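Local coordinates for protein mannose-6-phosphate isomerase (Helicobacter pylori, PDB 2QH5) that probably transfers GMP from GTP to mannose 1-phosphate through this N-terminal nucleotidyltransferase domain of a type 2 mannose-6-phosphate isomerase, yielding GDP-mannose, at residues Asp105-Thr110 and Phe193-Phe198; Gly136-Phe141 and Gln252-Ile257; Asn7-Gly12 and Asp52-Val57. One frame throughout, in Å; residues are numbered along the deposited sequence.

Contact 1 of 3, residues Asp105-Thr110 and Phe193-Phe198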
loop_
_atom_site.group_PDB
_atom_site.type_symbol
_atom_site.label_atom_id
_atom_site.label_comp_id
_atom_site.label_asym_id
_atom_site.label_seq_id
_atom_site.Cartn_x
_atom_site.Cartn_y
_atom_site.Cartn_z
ATOM N N ASP A 105 9.001 13.450 0.852
ATOM C CA ASP A 105 9.233 12.277 1.688
ATOM C C ASP A 105 8.787 10.977 1.021
ATOM O O ASP A 105 8.008 10.998 0.074
ATOM C CB ASP A 105 8.756 12.473 3.150
ATOM C CG ASP A 105 7.251 12.415 3.323
ATOM O OD1 ASP A 105 6.683 13.392 3.860
ATOM O OD2 ASP A 105 6.639 11.384 2.982
ATOM N N LEU A 106 9.328 9.862 1.491
ATOM C CA LEU A 106 9.174 8.580 0.811
ATOM C C LEU A 106 8.135 7.735 1.501
ATOM O O LEU A 106 8.079 7.677 2.728
ATOM C CB LEU A 106 10.506 7.815 0.759
ATOM C CG LEU A 106 11.683 8.464 0.015
ATOM C CD1 LEU A 106 13.006 7.863 0.471
ATOM C CD2 LEU A 106 11.532 8.374 -1.506
ATOM N N LEU A 107 7.328 7.064 0.692
ATOM C CA LEU A 107 6.178 6.335 1.166
ATOM C C LEU A 107 6.393 4.859 0.954
ATOM O O LEU A 107 6.667 4.424 -0.157
ATOM C CB LEU A 107 4.933 6.774 0.392
ATOM C CG LEU A 107 3.946 7.812 0.924
ATOM C CD1 LEU A 107 4.606 8.981 1.594
ATOM C CD2 LEU A 107 3.077 8.280 -0.241
ATOM N N ILE A 108 6.272 4.094 2.030
ATOM C CA ILE A 108 6.296 2.647 1.961
ATOM C C ILE A 108 4.866 2.187 2.226
ATOM O O ILE A 108 4.399 2.256 3.362
ATOM C CB ILE A 108 7.266 2.051 3.005
ATOM C CG1 ILE A 108 8.680 2.593 2.801
ATOM C CG2 ILE A 108 7.282 0.520 2.940
ATOM C CD1 ILE A 108 9.632 2.236 3.925
ATOM N N VAL A 109 4.187 1.734 1.170
ATOM C CA VAL A 109 2.762 1.387 1.201
ATOM C C VAL A 109 2.583 -0.119 1.366
ATOM O O VAL A 109 2.961 -0.891 0.495
ATOM C CB VAL A 109 2.044 1.868 -0.087
ATOM C CG1 VAL A 109 0.605 1.397 -0.122
ATOM C CG2 VAL A 109 2.106 3.384 -0.202
ATOM N N THR A 110 2.001 -0.527 2.493
ATOM C CA THR A 110 1.996 -1.932 2.911
ATOM C C THR A 110 0.620 -2.381 3.379
ATOM O O THR A 110 0.148 -1.913 4.407
ATOM C CB THR A 110 3.001 -2.169 4.085
ATOM O OG1 THR A 110 2.749 -1.241 5.159
ATOM C CG2 THR A 110 4.428 -1.975 3.613
ATOM N N PHE A 193 7.464 4.696 -3.251
ATOM C CA PHE A 193 7.613 5.843 -4.147
ATOM C C PHE A 193 7.671 7.106 -3.312
ATOM O O PHE A 193 7.219 7.114 -2.166
ATOM C CB PHE A 193 6.467 5.971 -5.177
ATOM C CG PHE A 193 5.135 5.393 -4.728
ATOM C CD1 PHE A 193 4.442 5.921 -3.636
ATOM C CD2 PHE A 193 4.564 4.331 -5.428
ATOM C CE1 PHE A 193 3.226 5.384 -3.242
ATOM C CE2 PHE A 193 3.338 3.789 -5.048
ATOM C CZ PHE A 193 2.672 4.303 -3.949
ATOM N N GLN A 194 8.231 8.170 -3.873
ATOM C CA GLN A 194 8.147 9.470 -3.239
ATOM C C GLN A 194 6.724 10.006 -3.435
ATOM O O GLN A 194 6.081 9.704 -4.444
ATOM C CB GLN A 194 9.175 10.411 -3.852
ATOM C CG GLN A 194 9.327 11.726 -3.138
ATOM C CD GLN A 194 9.780 12.827 -4.058
ATOM O OE1 GLN A 194 9.016 13.314 -4.902
ATOM N NE2 GLN A 194 11.032 13.234 -3.905
ATOM N N ALA A 195 6.232 10.777 -2.464
ATOM C CA ALA A 195 4.868 11.306 -2.492
ATOM C C ALA A 195 4.624 12.181 -3.722
ATOM O O ALA A 195 3.628 12.008 -4.429
ATOM C CB ALA A 195 4.576 12.077 -1.220
ATOM N N GLY A 196 5.557 13.094 -3.976
ATOM C CA GLY A 196 5.499 14.008 -5.115
ATOM C C GLY A 196 5.446 13.360 -6.482
ATOM O O GLY A 196 4.606 13.730 -7.302
ATOM N N VAL A 197 6.342 12.404 -6.738
ATOM C CA VAL A 197 6.315 11.654 -7.999
ATOM C C VAL A 197 5.063 10.789 -8.133
ATOM O O VAL A 197 4.499 10.686 -9.231
ATOM C CB VAL A 197 7.645 10.846 -8.279
ATOM C CG1 VAL A 197 8.545 10.843 -7.079
ATOM C CG2 VAL A 197 7.377 9.410 -8.790
ATOM N N PHE A 198 4.616 10.191 -7.026
ATOM C CA PHE A 198 3.333 9.488 -7.041
ATOM C C PHE A 198 2.194 10.417 -7.481
ATOM O O PHE A 198 1.392 10.049 -8.339
ATOM C CB PHE A 198 2.980 8.859 -5.694
ATOM C CG PHE A 198 1.585 8.307 -5.654
ATOM C CD1 PHE A 198 0.533 9.066 -5.166
ATOM C CD2 PHE A 198 1.313 7.044 -6.166
ATOM C CE1 PHE A 198 -0.750 8.578 -5.157
ATOM C CE2 PHE A 198 0.024 6.543 -6.160
ATOM C CZ PHE A 198 -1.014 7.310 -5.659
#
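Leu-107 and Phe-193 face each other as an antiparallel hydrogen-bonded pair, each backbone giving and taking one bond. Leu-107 N donates to Phe-193 O at 2.9 Å, and Phe-193 N returns a longer bond to Leu-107 O at 3.2 Å; both donors lie in the plane of the carbonyl that receives them. A third bond extends the ladder past its last strand residue: Ala-195 N, already in the first turn of helix 195-205, reaches Asp-105 O at 3.1 Å, almost along the C=O axis. Around these bonds the side chains of Leu-107, Val-109 and Phe-193 gather on one face of the sheet. CG2 of Val-109, set anti to its own carbonyl carbon, comes obliquely to the Phe-193 ring, 3.8 Å from CE1, while Leu-107 CB lies 4.1 Å from ring atom CD1. Phe-198 CD2 covers one face of the same ring, displaced toward its rim. In the GT-A-type, Rossmann-like nucleotidyltransferase fold this is where the parallel order of the central sheet breaks, strand 184-194 running against strand 106-111. Leu-106 and Gln-194 form the adjoining non-hydrogen-bonded pair on the other face, with Leu-106 CD2 3.9 Å from Gln-194 CB. From there Gln-194 serves as N-cap of the helix, its OE1 accepting a weak bond from Val-197 N at 3.4 Å. Farther out, Ile-94 of helix 90-99 and Met-251 of helix 246-251 pack on Phe-193, whereas Ile-130 and Ala-133 of helix 119-134 back Leu-106. Asp-105 OD1 accepts from Asp-102 N.

Contact 2 of 3, residues Gly136-Phe141 and Gln252-Ile257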
loop_
_atom_site.group_PDB
_atom_site.type_symbol
_atom_site.label_atom_id
_atom_site.label_comp_id
_atom_site.label_asym_id
_atom_site.label_seq_id
_atom_site.Cartn_x
_atom_site.Cartn_y
_atom_site.Cartn_z
ATOM N N GLY A 136 13.344 8.294 -8.748
ATOM C CA GLY A 136 12.146 8.869 -9.348
ATOM C C GLY A 136 11.181 7.828 -9.874
ATOM O O GLY A 136 10.313 8.146 -10.687
ATOM N N PHE A 137 11.329 6.592 -9.395
ATOM C CA PHE A 137 10.494 5.464 -9.810
ATOM C C PHE A 137 9.344 5.133 -8.836
ATOM O O PHE A 137 9.386 5.492 -7.644
ATOM C CB PHE A 137 11.353 4.209 -9.981
ATOM C CG PHE A 137 12.349 4.283 -11.110
ATOM C CD1 PHE A 137 13.710 4.435 -10.844
ATOM C CD2 PHE A 137 11.932 4.166 -12.434
ATOM C CE1 PHE A 137 14.646 4.489 -11.880
ATOM C CE2 PHE A 137 12.852 4.219 -13.472
ATOM C CZ PHE A 137 14.215 4.380 -13.194
ATOM N N LEU A 138 8.330 4.452 -9.376
ATOM C CA LEU A 138 7.257 3.808 -8.617
ATOM C C LEU A 138 7.608 2.339 -8.476
ATOM O O LEU A 138 7.619 1.598 -9.461
ATOM C CB LEU A 138 5.914 3.911 -9.354
ATOM C CG LEU A 138 5.377 5.285 -9.756
ATOM C CD1 LEU A 138 4.020 5.141 -10.424
ATOM C CD2 LEU A 138 5.285 6.204 -8.552
ATOM N N VAL A 139 7.888 1.913 -7.256
ATOM C CA VAL A 139 8.470 0.605 -7.053
ATOM C C VAL A 139 7.402 -0.349 -6.598
ATOM O O VAL A 139 6.654 -0.069 -5.663
ATOM C CB VAL A 139 9.645 0.636 -6.035
ATOM C CG1 VAL A 139 10.400 -0.668 -6.058
ATOM C CG2 VAL A 139 10.585 1.793 -6.336
ATOM N N THR A 140 7.336 -1.477 -7.292
ATOM C CA THR A 140 6.427 -2.555 -6.961
ATOM C C THR A 140 7.237 -3.796 -6.553
ATOM O O THR A 140 8.459 -3.805 -6.688
ATOM C CB THR A 140 5.491 -2.849 -8.143
ATOM O OG1 THR A 140 4.433 -3.708 -7.704
ATOM C CG2 THR A 140 6.244 -3.498 -9.297
ATOM N N PHE A 141 6.570 -4.827 -6.036
ATOM C CA PHE A 141 7.266 -6.009 -5.537
ATOM C C PHE A 141 6.732 -7.296 -6.159
ATOM O O PHE A 141 5.525 -7.545 -6.152
ATOM C CB PHE A 141 7.170 -6.108 -4.011
ATOM C CG PHE A 141 7.951 -5.056 -3.264
ATOM C CD1 PHE A 141 7.459 -3.756 -3.122
ATOM C CD2 PHE A 141 9.157 -5.376 -2.655
ATOM C CE1 PHE A 141 8.174 -2.788 -2.417
ATOM C CE2 PHE A 141 9.879 -4.409 -1.944
ATOM C CZ PHE A 141 9.386 -3.118 -1.823
ATOM N N GLN A 252 -1.084 0.247 -14.484
ATOM C CA GLN A 252 -1.236 -0.269 -15.845
ATOM C C GLN A 252 -0.868 0.766 -16.918
ATOM O O GLN A 252 -0.918 0.473 -18.117
ATOM C CB GLN A 252 -2.655 -0.793 -16.075
ATOM C CG GLN A 252 -2.924 -2.139 -15.425
ATOM C CD GLN A 252 -4.168 -2.821 -15.967
ATOM O OE1 GLN A 252 -4.349 -4.026 -15.792
ATOM N NE2 GLN A 252 -5.032 -2.053 -16.629
ATOM N N GLN A 253 -0.492 1.970 -16.494
ATOM C CA GLN A 253 -0.237 3.050 -17.443
ATOM C C GLN A 253 1.053 3.798 -17.198
ATOM O O GLN A 253 1.502 4.547 -18.065
ATOM C CB GLN A 253 -1.395 4.041 -17.436
ATOM C CG GLN A 253 -2.540 3.618 -18.314
ATOM C CD GLN A 253 -3.842 3.633 -17.572
ATOM O OE1 GLN A 253 -4.512 2.606 -17.463
ATOM N NE2 GLN A 253 -4.205 4.792 -17.032
ATOM N N SER A 254 1.639 3.615 -16.021
ATOM C CA SER A 254 2.866 4.328 -15.677
ATOM C C SER A 254 4.100 3.783 -16.424
ATOM O O SER A 254 4.319 2.561 -16.516
ATOM C CB SER A 254 3.099 4.317 -14.164
ATOM O OG SER A 254 4.246 5.079 -13.831
ATOM N N HIS A 255 4.892 4.709 -16.957
ATOM C CA HIS A 255 6.137 4.365 -17.625
ATOM C C HIS A 255 7.302 4.265 -16.635
ATOM O O HIS A 255 8.417 3.917 -17.025
ATOM C CB HIS A 255 6.462 5.399 -18.707
ATOM C CG HIS A 255 5.456 5.455 -19.815
ATOM N ND1 HIS A 255 5.315 4.449 -20.747
ATOM C CD2 HIS A 255 4.550 6.406 -20.147
ATOM C CE1 HIS A 255 4.360 4.774 -21.601
ATOM N NE2 HIS A 255 3.880 5.956 -21.259
ATOM N N LYS A 256 7.035 4.558 -15.361
ATOM C CA LYS A 256 8.082 4.689 -14.347
ATOM C C LYS A 256 8.098 3.584 -13.292
ATOM O O LYS A 256 8.385 3.844 -12.125
ATOM C CB LYS A 256 7.979 6.053 -13.683
ATOM C CG LYS A 256 8.090 7.175 -14.679
ATOM C CD LYS A 256 8.167 8.537 -14.038
ATOM C CE LYS A 256 8.388 9.582 -15.126
ATOM N NZ LYS A 256 8.145 10.963 -14.653
ATOM N N ILE A 257 7.842 2.351 -13.717
ATOM C CA ILE A 257 7.709 1.214 -12.807
ATOM C C ILE A 257 8.915 0.265 -12.803
ATOM O O ILE A 257 9.295 -0.273 -13.847
ATOM C CB ILE A 257 6.424 0.412 -13.134
ATOM C CG1 ILE A 257 5.204 1.323 -13.023
ATOM C CG2 ILE A 257 6.267 -0.821 -12.217
ATOM C CD1 ILE A 257 3.951 0.728 -13.604
#
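A parallel strand pairing begins here, at the end of the loop that leads from helix 246-251 into strand 257-261 and lays that strand beside strand 138-144 in the mixed sheet of the nucleotidyltransferase domain. One hydrogen bond joins the two segments: Leu-138 N donates to Lys-256 O at 2.8 Å, nearly straight and close to the C=O axis. Just beyond it Ile-257 pairs with Leu-138, and Ile-257 CA makes a CA-H...O contact with Leu-138 O at 3.4 Å. Gly-136, with its positive phi of 108°, closes helix 119-134 in a Schellman motif, and the chain enters the strand after Phe-137. Phe-137 brings its ring edge to the carbonyl of Lys-256, CD2 lying 3.6 Å from that oxygen. On the face of Leu-138 and Ile-257, Leu-138 CD1 lies against Ser-254 OG at 3.4 Å. Farther along, Thr-140 CG2, in the crowded position between its backbone N and carbonyl carbon, meets Ile-257 CG2 obliquely at 4.0 Å. Ser-254 shapes the loop itself: its OG, anti to the backbone N (chi1 -176°), accepts from Lys-256 N at 3.2 Å in an ST turn, and is also hydrogen-bonded to Glu-201 OE2 of helix 195-205. The extended Lys-256 side chain passes Gly-136 O at CD and ends in a long, weak ion pair with Glu-201. A single serine hydroxyl thus ties the turn to a helix carboxylate, whose negative charge would probably be partly offset by the nearby ammonium group.

Contact 3 of 3, residues Asn7-Gly12 and Asp52-Val57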
loop_
_atom_site.group_PDB
_atom_site.type_symbol
_atom_site.label_atom_id
_atom_site.label_comp_id
_atom_site.label_asym_id
_atom_site.label_seq_id
_atom_site.Cartn_x
_atom_site.Cartn_y
_atom_site.Cartn_z
ATOM N N ASN A 7 5.463 4.909 6.617
ATOM C CA ASN A 7 4.747 3.674 6.358
ATOM C C ASN A 7 3.271 3.996 6.188
ATOM O O ASN A 7 2.660 4.572 7.081
ATOM C CB ASN A 7 4.945 2.673 7.497
ATOM C CG ASN A 7 4.192 1.370 7.272
ATOM O OD1 ASN A 7 3.733 0.743 8.226
ATOM N ND2 ASN A 7 4.059 0.961 6.010
ATOM N N ILE A 8 2.708 3.651 5.032
ATOM C CA ILE A 8 1.268 3.765 4.819
ATOM C C ILE A 8 0.663 2.384 4.962
ATOM O O ILE A 8 0.716 1.568 4.038
ATOM C CB ILE A 8 0.905 4.342 3.447
ATOM C CG1 ILE A 8 1.686 5.639 3.163
ATOM C CG2 ILE A 8 -0.603 4.548 3.357
ATOM C CD1 ILE A 8 1.444 6.761 4.142
ATOM N N LEU A 9 0.081 2.142 6.131
ATOM C CA LEU A 9 -0.415 0.821 6.504
ATOM C C LEU A 9 -1.892 0.732 6.125
ATOM O O LEU A 9 -2.752 1.264 6.817
ATOM C CB LEU A 9 -0.208 0.608 8.020
ATOM C CG LEU A 9 0.242 -0.738 8.580
ATOM C CD1 LEU A 9 0.084 -0.717 10.090
ATOM C CD2 LEU A 9 -0.511 -1.926 7.988
ATOM N N LEU A 10 -2.182 0.082 5.004
ATOM C CA LEU A 10 -3.547 0.006 4.504
ATOM C C LEU A 10 -4.336 -1.114 5.167
ATOM O O LEU A 10 -4.071 -2.294 4.913
ATOM C CB LEU A 10 -3.555 -0.207 2.989
ATOM C CG LEU A 10 -2.875 0.819 2.082
ATOM C CD1 LEU A 10 -2.787 0.247 0.685
ATOM C CD2 LEU A 10 -3.620 2.128 2.063
ATOM N N SER A 11 -5.318 -0.740 5.990
ATOM C CA SER A 11 -6.182 -1.707 6.668
ATOM C C SER A 11 -7.636 -1.643 6.200
ATOM O O SER A 11 -8.353 -2.640 6.254
ATOM C CB SER A 11 -6.110 -1.509 8.176
ATOM O OG SER A 11 -4.760 -1.479 8.600
ATOM N N GLY A 12 -8.067 -0.469 5.748
ATOM C CA GLY A 12 -9.442 -0.282 5.283
ATOM C C GLY A 12 -9.824 -1.182 4.122
ATOM O O GLY A 12 -10.551 -2.160 4.298
ATOM N N ASP A 52 10.044 6.257 9.719
ATOM C CA ASP A 52 10.021 7.401 10.652
ATOM C C ASP A 52 8.640 7.702 11.269
ATOM O O ASP A 52 8.541 8.087 12.441
ATOM C CB ASP A 52 10.547 8.668 9.971
ATOM C CG ASP A 52 11.992 8.541 9.534
ATOM O OD1 ASP A 52 12.696 7.629 10.020
ATOM O OD2 ASP A 52 12.426 9.362 8.698
ATOM N N GLU A 53 7.590 7.563 10.461
ATOM C CA GLU A 53 6.210 7.766 10.896
ATOM C C GLU A 53 5.345 6.704 10.249
ATOM O O GLU A 53 5.593 6.316 9.110
ATOM C CB GLU A 53 5.691 9.124 10.429
ATOM C CG GLU A 53 6.348 10.346 11.054
ATOM C CD GLU A 53 5.669 11.648 10.635
ATOM O OE1 GLU A 53 6.114 12.724 11.093
ATOM O OE2 GLU A 53 4.689 11.603 9.853
ATOM N N THR A 54 4.328 6.229 10.962
ATOM C CA THR A 54 3.308 5.402 10.327
ATOM C C THR A 54 2.013 6.195 10.170
ATOM O O THR A 54 1.685 7.038 11.005
ATOM C CB THR A 54 3.077 4.080 11.083
ATOM O OG1 THR A 54 4.341 3.441 11.291
ATOM C CG2 THR A 54 2.180 3.132 10.286
ATOM N N LEU A 55 1.329 5.967 9.054
ATOM C CA LEU A 55 -0.031 6.423 8.853
ATOM C C LEU A 55 -0.856 5.195 8.584
ATOM O O LEU A 55 -0.677 4.531 7.568
ATOM C CB LEU A 55 -0.140 7.395 7.671
ATOM C CG LEU A 55 -1.539 7.948 7.335
ATOM C CD1 LEU A 55 -2.189 8.559 8.559
ATOM C CD2 LEU A 55 -1.469 8.985 6.216
ATOM N N ILE A 56 -1.742 4.884 9.524
ATOM C CA ILE A 56 -2.656 3.759 9.420
ATOM C C ILE A 56 -3.948 4.258 8.816
ATOM O O ILE A 56 -4.555 5.210 9.312
ATOM C CB ILE A 56 -2.953 3.184 10.802
ATOM C CG1 ILE A 56 -1.650 3.092 11.614
ATOM C CG2 ILE A 56 -3.701 1.868 10.683
ATOM C CD1 ILE A 56 -1.540 1.876 12.471
ATOM N N VAL A 57 -4.347 3.650 7.712
ATOM C CA VAL A 57 -5.622 3.984 7.129
ATOM C C VAL A 57 -6.593 2.807 7.297
ATOM O O VAL A 57 -6.358 1.723 6.792
ATOM C CB VAL A 57 -5.491 4.580 5.678
ATOM C CG1 VAL A 57 -4.114 4.339 5.082
ATOM C CG2 VAL A 57 -6.624 4.136 4.758
HETATM O O HOH W 1 4.663 0.892 10.678
#
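Strands 5-10 and 53-59 lie side by side in the parallel core of a Rossmann-like nucleotidyltransferase domain, joined by a crossover that includes helix 39-48. Asn-7 and Leu-9 each use both backbone N-H and C=O here: Asn-7 N donates to Glu-53 O, Leu-55 N to Asn-7 O, Leu-9 N to Leu-55 O and Val-57 N to Leu-9 O. Of these, Leu-55 N to Asn-7 O is the straightest, 2.8 Å long at an N-H...O angle of 176°. Ile-8 and Leu-10 turn their backbone polar groups to strand 106-111 and, for Leu-10, also to Ser-112 just after it. Just past the end of strand 5-10, Ser-11 N (2.8 Å) and Gly-12 N (3.0 Å) both donate to Val-57 O, the latter on a lone pair. Apolar chains fill the face of Ile-8, Leu-10, Leu-55 and Val-57, Leu-10 CD2 touching Val-57 CG1 at 3.8 Å. On the other face the Asn-7 amide, its CG anti to the backbone N (chi1 179°), gives ND2 to Thr-110 OG1 and Ile-108 O. Asn-7 OD1 takes a hydrogen bond from a water at 2.6 Å, and that water accepts one from Thr-54 OG1, also at 2.6 Å.

Overall arrangement
All three contacts belong to one mixed sheet. Contact 3 passes directly into contact 1, since strands 5-10 and 106-111 are neighbours: Ile-108 O lies 2.8 Å from Ile-8 N, a probable hydrogen bond, and the centres are about 12 Å apart. On the other flank contact 1 meets contact 2 through adjacent strands 184-194 and 138-144, where Phe-193 CB packs on Leu-138 CD2 at 3.6 Å; their centres are about 11 Å apart. Contacts 2 and 3 do not touch, their nearest atoms being about 10 Å apart. Contact 3 ends at Gly-12, where the glycine-rich loop begins that binds the nucleotide in related nucleotidyltransferases and probably does so here; most of it falls in the unmodelled residues 13-25.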